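Local coordinates for protein SAM dependent methyltransferase (Agrobacterium tumefaciens, PDB 2IGT) that probably transfers methyl groups from S-adenosylmethionine, which is bound in its pocket, to a substrate, at residues L37-A42 / Q137-E142; R153-L158 / Y226-T231. All coordinates share one frame; numbering follows the deposited sequence. Where two conformers were deposited one is given.

Contact 1. Residues L37-A42 / Q137-E142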
loop_
_atom_site.group_PDB
_atom_site.type_symbol
_atom_site.label_atom_id
_atom_site.label_comp_id
_atom_site.label_asym_id
_atom_site.label_seq_id
_atom_site.Cartn_x
_atom_site.Cartn_y
_atom_site.Cartn_z
ATOM N N LEU A 37 -31.594 -21.913 4.308
ATOM C CA LEU A 37 -32.186 -21.156 3.216
ATOM C C LEU A 37 -31.517 -21.582 1.933
ATOM O O LEU A 37 -30.297 -21.665 1.861
ATOM C CB LEU A 37 -31.992 -19.661 3.432
ATOM C CG LEU A 37 -32.710 -19.049 4.639
ATOM C CD1 LEU A 37 -32.318 -17.558 4.679
ATOM C CD2 LEU A 37 -34.240 -19.256 4.583
ATOM N N GLU A 38 -32.324 -21.881 0.924
ATOM C CA GLU A 38 -31.787 -22.436 -0.303
ATOM C C GLU A 38 -32.257 -21.645 -1.508
ATOM O O GLU A 38 -33.427 -21.302 -1.631
ATOM C CB GLU A 38 -32.175 -23.920 -0.431
ATOM C CG GLU A 38 -32.004 -24.500 -1.815
ATOM C CD GLU A 38 -32.233 -26.015 -1.865
ATOM O OE1 GLU A 38 -32.057 -26.707 -0.831
ATOM O OE2 GLU A 38 -32.564 -26.517 -2.955
ATOM N N SER A 39 -31.318 -21.379 -2.399
ATOM C CA SER A 39 -31.583 -20.768 -3.681
ATOM C C SER A 39 -31.181 -21.753 -4.801
ATOM O O SER A 39 -30.101 -22.356 -4.736
ATOM C CB SER A 39 -30.701 -19.520 -3.775
ATOM O OG SER A 39 -30.999 -18.811 -4.943
ATOM N N SER A 40 -32.031 -21.891 -5.814
ATOM C CA SER A 40 -31.694 -22.715 -6.980
ATOM C C SER A 40 -31.285 -21.911 -8.233
ATOM O O SER A 40 -30.939 -22.494 -9.285
ATOM C CB SER A 40 -32.815 -23.716 -7.282
ATOM O OG SER A 40 -32.814 -24.767 -6.322
ATOM N N GLY A 41 -31.304 -20.580 -8.101
ATOM C CA GLY A 41 -30.889 -19.684 -9.171
ATOM C C GLY A 41 -31.899 -19.539 -10.295
ATOM O O GLY A 41 -32.142 -20.464 -11.102
ATOM N N ALA A 42 -32.488 -18.360 -10.361
ATOM C CA ALA A 42 -33.409 -18.082 -11.440
ATOM C C ALA A 42 -32.701 -17.169 -12.438
ATOM O O ALA A 42 -31.626 -16.639 -12.152
ATOM C CB ALA A 42 -34.675 -17.433 -10.887
ATOM N N GLN A 137 -27.707 -14.443 -2.208
ATOM C CA GLN A 137 -28.332 -13.433 -1.341
ATOM C C GLN A 137 -29.752 -13.048 -1.791
ATOM O O GLN A 137 -30.473 -12.353 -1.067
ATOM C CB GLN A 137 -27.424 -12.195 -1.209
ATOM C CG GLN A 137 -26.123 -12.461 -0.391
ATOM C CD GLN A 137 -26.406 -12.676 1.090
ATOM O OE1 GLN A 137 -27.328 -12.066 1.654
ATOM N NE2 GLN A 137 -25.635 -13.546 1.727
ATOM N N ILE A 138 -30.161 -13.522 -2.973
ATOM C CA ILE A 138 -31.532 -13.303 -3.456
ATOM C C ILE A 138 -32.604 -13.759 -2.460
ATOM O O ILE A 138 -33.674 -13.162 -2.388
ATOM C CB ILE A 138 -31.791 -13.960 -4.828
ATOM C CG1 ILE A 138 -33.073 -13.364 -5.462
ATOM C CG2 ILE A 138 -31.851 -15.509 -4.699
ATOM C CD1 ILE A 138 -33.341 -13.770 -6.918
ATOM N N VAL A 139 -32.317 -14.806 -1.683
ATOM C CA VAL A 139 -33.265 -15.212 -0.650
ATOM C C VAL A 139 -33.510 -14.057 0.364
ATOM O O VAL A 139 -34.663 -13.762 0.693
ATOM C CB VAL A 139 -32.838 -16.522 0.051
ATOM C CG1 VAL A 139 -33.914 -16.996 1.015
ATOM C CG2 VAL A 139 -32.539 -17.603 -1.000
ATOM N N HIS A 140 -32.446 -13.403 0.830
ATOM C CA HIS A 140 -32.600 -12.262 1.756
ATOM C C HIS A 140 -33.191 -11.050 1.022
ATOM O O HIS A 140 -33.970 -10.303 1.604
ATOM C CB HIS A 140 -31.270 -11.844 2.426
ATOM C CG HIS A 140 -30.626 -12.926 3.252
ATOM N ND1 HIS A 140 -31.230 -13.483 4.365
ATOM C CD2 HIS A 140 -29.413 -13.523 3.140
ATOM C CE1 HIS A 140 -30.431 -14.405 4.879
ATOM N NE2 HIS A 140 -29.319 -14.447 4.160
ATOM N N TRP A 141 -32.827 -10.860 -0.252
ATOM C CA TRP A 141 -33.419 -9.760 -1.035
ATOM C C TRP A 141 -34.917 -9.913 -1.199
ATOM O O TRP A 141 -35.647 -8.905 -1.195
ATOM C CB TRP A 141 -32.792 -9.617 -2.420
ATOM C CG TRP A 141 -31.317 -9.485 -2.409
ATOM C CD1 TRP A 141 -30.530 -9.008 -1.398
ATOM C CD2 TRP A 141 -30.436 -9.823 -3.489
ATOM N NE1 TRP A 141 -29.197 -9.066 -1.781
ATOM C CE2 TRP A 141 -29.119 -9.558 -3.055
ATOM C CE3 TRP A 141 -30.639 -10.335 -4.775
ATOM C CZ2 TRP A 141 -27.994 -9.792 -3.869
ATOM C CZ3 TRP A 141 -29.513 -10.587 -5.586
ATOM C CH2 TRP A 141 -28.215 -10.302 -5.120
ATOM N N GLU A 142 -35.364 -11.164 -1.344
ATOM C CA GLU A 142 -36.783 -11.497 -1.422
ATOM C C GLU A 142 -37.525 -11.157 -0.131
ATOM O O GLU A 142 -38.623 -10.578 -0.173
ATOM C CB GLU A 142 -36.971 -12.971 -1.827
ATOM C CG GLU A 142 -36.686 -13.193 -3.319
ATOM C CD GLU A 142 -36.557 -14.656 -3.745
ATOM O OE1 GLU A 142 -36.215 -15.537 -2.920
ATOM O OE2 GLU A 142 -36.775 -14.917 -4.945
#

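Contact 2. Residues R153-L158 / Y226-T231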
loop_
_atom_site.group_PDB
_atom_site.type_symbol
_atom_site.label_atom_id
_atom_site.label_comp_id
_atom_site.label_asym_id
_atom_site.label_seq_id
_atom_site.Cartn_x
_atom_site.Cartn_y
_atom_site.Cartn_z
ATOM N N ARG A 153 -46.012 2.138 5.151
ATOM C CA ARG A 153 -45.276 3.415 5.151
ATOM C C ARG A 153 -43.945 3.095 4.472
ATOM O O ARG A 153 -43.539 1.920 4.437
ATOM C CB ARG A 153 -45.037 3.896 6.598
ATOM C CG ARG A 153 -44.132 2.929 7.409
ATOM C CD ARG A 153 -43.961 3.318 8.908
ATOM N NE ARG A 153 -42.831 2.539 9.455
ATOM C CZ ARG A 153 -42.926 1.296 9.943
ATOM N NH1 ARG A 153 -41.839 0.660 10.379
ATOM N NH2 ARG A 153 -44.110 0.675 9.990
ATOM N N PRO A 154 -43.262 4.112 3.926
ATOM C CA PRO A 154 -41.933 3.882 3.327
ATOM C C PRO A 154 -40.927 3.521 4.413
ATOM O O PRO A 154 -40.747 4.287 5.362
ATOM C CB PRO A 154 -41.560 5.256 2.739
ATOM C CG PRO A 154 -42.823 6.027 2.694
ATOM C CD PRO A 154 -43.679 5.526 3.817
ATOM N N LEU A 155 -40.292 2.369 4.295
ATOM C CA LEU A 155 -39.338 1.927 5.308
ATOM C C LEU A 155 -37.971 2.575 5.164
ATOM O O LEU A 155 -37.479 2.758 4.044
ATOM C CB LEU A 155 -39.169 0.413 5.238
ATOM C CG LEU A 155 -40.444 -0.386 5.529
ATOM C CD1 LEU A 155 -40.035 -1.854 5.710
ATOM C CD2 LEU A 155 -41.165 0.181 6.779
ATOM N N LYS A 156 -37.351 2.890 6.300
ATOM C CA LYS A 156 -35.938 3.287 6.325
ATOM C C LYS A 156 -35.087 2.028 6.424
ATOM O O LYS A 156 -35.205 1.286 7.410
ATOM C CB LYS A 156 -35.663 4.188 7.520
ATOM C CG LYS A 156 -36.343 5.546 7.446
ATOM C CD LYS A 156 -36.101 6.369 8.734
ATOM C CE LYS A 156 -37.052 5.948 9.868
ATOM N NZ LYS A 156 -36.748 6.701 11.142
ATOM N N VAL A 157 -34.256 1.792 5.408
ATOM C CA VAL A 157 -33.420 0.580 5.316
ATOM C C VAL A 157 -31.953 0.978 5.380
ATOM O O VAL A 157 -31.493 1.836 4.623
ATOM C CB VAL A 157 -33.709 -0.225 4.011
ATOM C CG1 VAL A 157 -32.717 -1.399 3.826
ATOM C CG2 VAL A 157 -35.185 -0.692 4.005
ATOM N N LEU A 158 -31.224 0.351 6.287
ATOM C CA LEU A 158 -29.784 0.554 6.379
ATOM C C LEU A 158 -29.089 -0.705 5.896
ATOM O O LEU A 158 -29.439 -1.813 6.306
ATOM C CB LEU A 158 -29.372 0.862 7.843
ATOM C CG LEU A 158 -27.882 1.036 8.197
ATOM C CD1 LEU A 158 -27.294 2.293 7.503
ATOM C CD2 LEU A 158 -27.764 1.148 9.713
ATOM N N TYR A 226 -33.831 3.100 12.053
ATOM C CA TYR A 226 -34.136 2.421 10.795
ATOM C C TYR A 226 -35.116 1.286 11.063
ATOM O O TYR A 226 -35.128 0.685 12.149
ATOM C CB TYR A 226 -32.850 1.822 10.192
ATOM C CG TYR A 226 -31.814 2.868 9.837
ATOM C CD1 TYR A 226 -31.769 3.394 8.558
ATOM C CD2 TYR A 226 -30.902 3.357 10.803
ATOM C CE1 TYR A 226 -30.825 4.340 8.202
ATOM C CE2 TYR A 226 -29.955 4.333 10.462
ATOM C CZ TYR A 226 -29.924 4.804 9.137
ATOM O OH TYR A 226 -29.018 5.767 8.720
ATOM N N ASP A 227 -35.938 1.002 10.069
ATOM C CA ASP A 227 -36.942 -0.052 10.167
ATOM C C ASP A 227 -36.345 -1.406 9.830
ATOM O O ASP A 227 -36.791 -2.442 10.354
ATOM C CB ASP A 227 -38.101 0.260 9.240
ATOM C CG ASP A 227 -38.748 1.599 9.567
ATOM O OD1 ASP A 227 -39.299 1.747 10.678
ATOM O OD2 ASP A 227 -38.673 2.516 8.725
ATOM N N ILE A 228 -35.364 -1.406 8.929
ATOM C CA ILE A 228 -34.653 -2.642 8.586
ATOM C C ILE A 228 -33.164 -2.362 8.545
ATOM O O ILE A 228 -32.730 -1.347 7.977
ATOM C CB ILE A 228 -35.146 -3.277 7.226
ATOM C CG1 ILE A 228 -36.643 -3.656 7.330
ATOM C CG2 ILE A 228 -34.209 -4.477 6.792
ATOM C CD1 ILE A 228 -37.294 -4.185 6.041
ATOM N N ILE A 229 -32.379 -3.253 9.156
ATOM C CA ILE A 229 -30.936 -3.135 9.085
ATOM C C ILE A 229 -30.380 -4.440 8.552
ATOM O O ILE A 229 -30.691 -5.509 9.090
ATOM C CB ILE A 229 -30.288 -2.821 10.473
ATOM C CG1 ILE A 229 -30.768 -1.467 11.000
ATOM C CG2 ILE A 229 -28.708 -2.832 10.362
ATOM C CD1 ILE A 229 -30.349 -1.194 12.469
ATOM N N LEU A 230 -29.608 -4.342 7.475
ATOM C CA LEU A 230 -28.835 -5.473 6.953
ATOM C C LEU A 230 -27.358 -5.217 7.186
ATOM O O LEU A 230 -26.884 -4.100 6.993
ATOM C CB LEU A 230 -29.064 -5.650 5.451
ATOM C CG LEU A 230 -30.491 -5.358 4.989
ATOM C CD1 LEU A 230 -30.521 -5.201 3.455
ATOM C CD2 LEU A 230 -31.463 -6.438 5.477
ATOM N N THR A 231 -26.632 -6.248 7.594
ATOM C CA THR A 231 -25.189 -6.085 7.783
ATOM C C THR A 231 -24.461 -7.334 7.337
ATOM O O THR A 231 -24.831 -8.461 7.719
ATOM C CB THR A 231 -24.844 -5.632 9.231
ATOM O OG1 THR A 231 -23.433 -5.365 9.343
ATOM C CG2 THR A 231 -25.301 -6.664 10.310
HETATM O O HOH W 1 -40.686 4.085 8.500
#

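Contact 1. Residues L37-A42 / Q137-E142
Ser-39 and Val-139 mark the place where the end of strand 37-39 passes the first turn of helix 138-142, their CA atoms 6.5 Å apart. The two short axes approach to 8.9 Å at an angle of 108°, so the strand runs across the helix, not along it. No hydrogen bond joins the segments; the contact is a small, partly buried apolar patch and illustrates how one branched helix residue can serve two strand residues at once.

Val-139 is that residue. CG1 of Val-139 is anti to the backbone N (chi1 -174°), while CG2 sits beside that N, opposite the carbonyl carbon, and the two methyls are shared between alternate strand residues. CG1 of Val-139 lies 4.0 Å from CD1 of Leu-37, whereas its CG2 rests against CB of Ser-39 at 3.8 Å and close to the carbonyl oxygen of Glu-38. The same CD1 methyl of Leu-37 also approaches CE1 of His-140 at 3.7 Å, the leucine side chain crossing the histidine at about a right angle. At the other end of the patch, OG of Ser-39 touches the CG2 methyl of Ile-138 at 3.4 Å, a polar-to-apolar contact. Glu-38 turns from the helix and forms a salt bridge with Arg-306.

Leu-303 of strand 297-306 completes the patch, touched by both Leu-37 and Val-139, while His-140 reaches Val-270 and Thr-272 and meets the ring of Phe-324. The arrangement is that of a helix packed on one face of a Rossmann-like methyltransferase sheet, here widened by the N-terminal strand 30-39, which runs beside strand 297-306 as an additional edge strand.

Contact 2. Residues R153-L158 / Y226-T231
Arg-153 and Asp-227 form a salt bridge at the entrance to two neighbouring parallel strands, 156-158 and 228-231, in the Rossmann-like sheet of the methyltransferase. NH1 of Arg-153 lies 2.8 Å from OD1 of Asp-227. OD1 lies close to the guanidinium plane, whereas NH1 meets it from above the carboxylate plane, the two planes being 70° apart. Both atoms have a second partner, Lys-265 O for NH1 and Ser-263 OG for OD1. OD2 of Asp-227 accepts the backbone N-H of Lys-156 at 2.8 Å on its anti lone pair, and a water as well. This water also donates to the carbonyl of Pro-154 while accepting from NE of Arg-153, which closes the corner and fixes the carboxylate from several directions.

Lys-156 O then accepts twice, from the N of Asp-227 at 2.8 Å and from the N of Ile-228 at 3.1 Å, the first bond noticeably bent. Beyond it the regular parallel pattern takes over: Leu-158 N reaches Ile-228 O at 2.8 Å, and Leu-158 O receives Leu-230 N at 2.8 Å, both nearly straight. Side chains alternate about this plane. On one face Val-157 lies beside Ile-228, and the CD1 methyls of Leu-155 and Ile-228 meet; Trp-143, Ala-147 and Val-148 of helix 138-150 cover this side.

On the other face Leu-158 packs between Ile-229 and Tyr-226, whose hydroxyl is bonded to Glu-219. With CG anti to the backbone N (chi1 177°), the leucine sends both methyls across the tyrosine ring, and CB of Leu-158 makes the CH-pi contact, 3.7 Å from the centroid of the Tyr-226 ring and 18° off the normal.

In the fold
From the N terminus, strand 30-39 runs along the edge of the large sheet, and the chain then builds a second, separate sheet before returning as helix 138-150; contact 1 closes that long excursion. The same helix leads through a short connection into strand 156-160, and contact 2 opens on the way. Contact 2 closes when strand 228-231 comes in beside strand 156-160, after the chain has added strands 177-181 and 205-208 with their helices. The two loops therefore follow in series, neither nested nor crossed. Their centres lie about 19 Å apart, and helix 138-150 relates them, meeting the added edge strand at its start and covering the central parallel strands farther along.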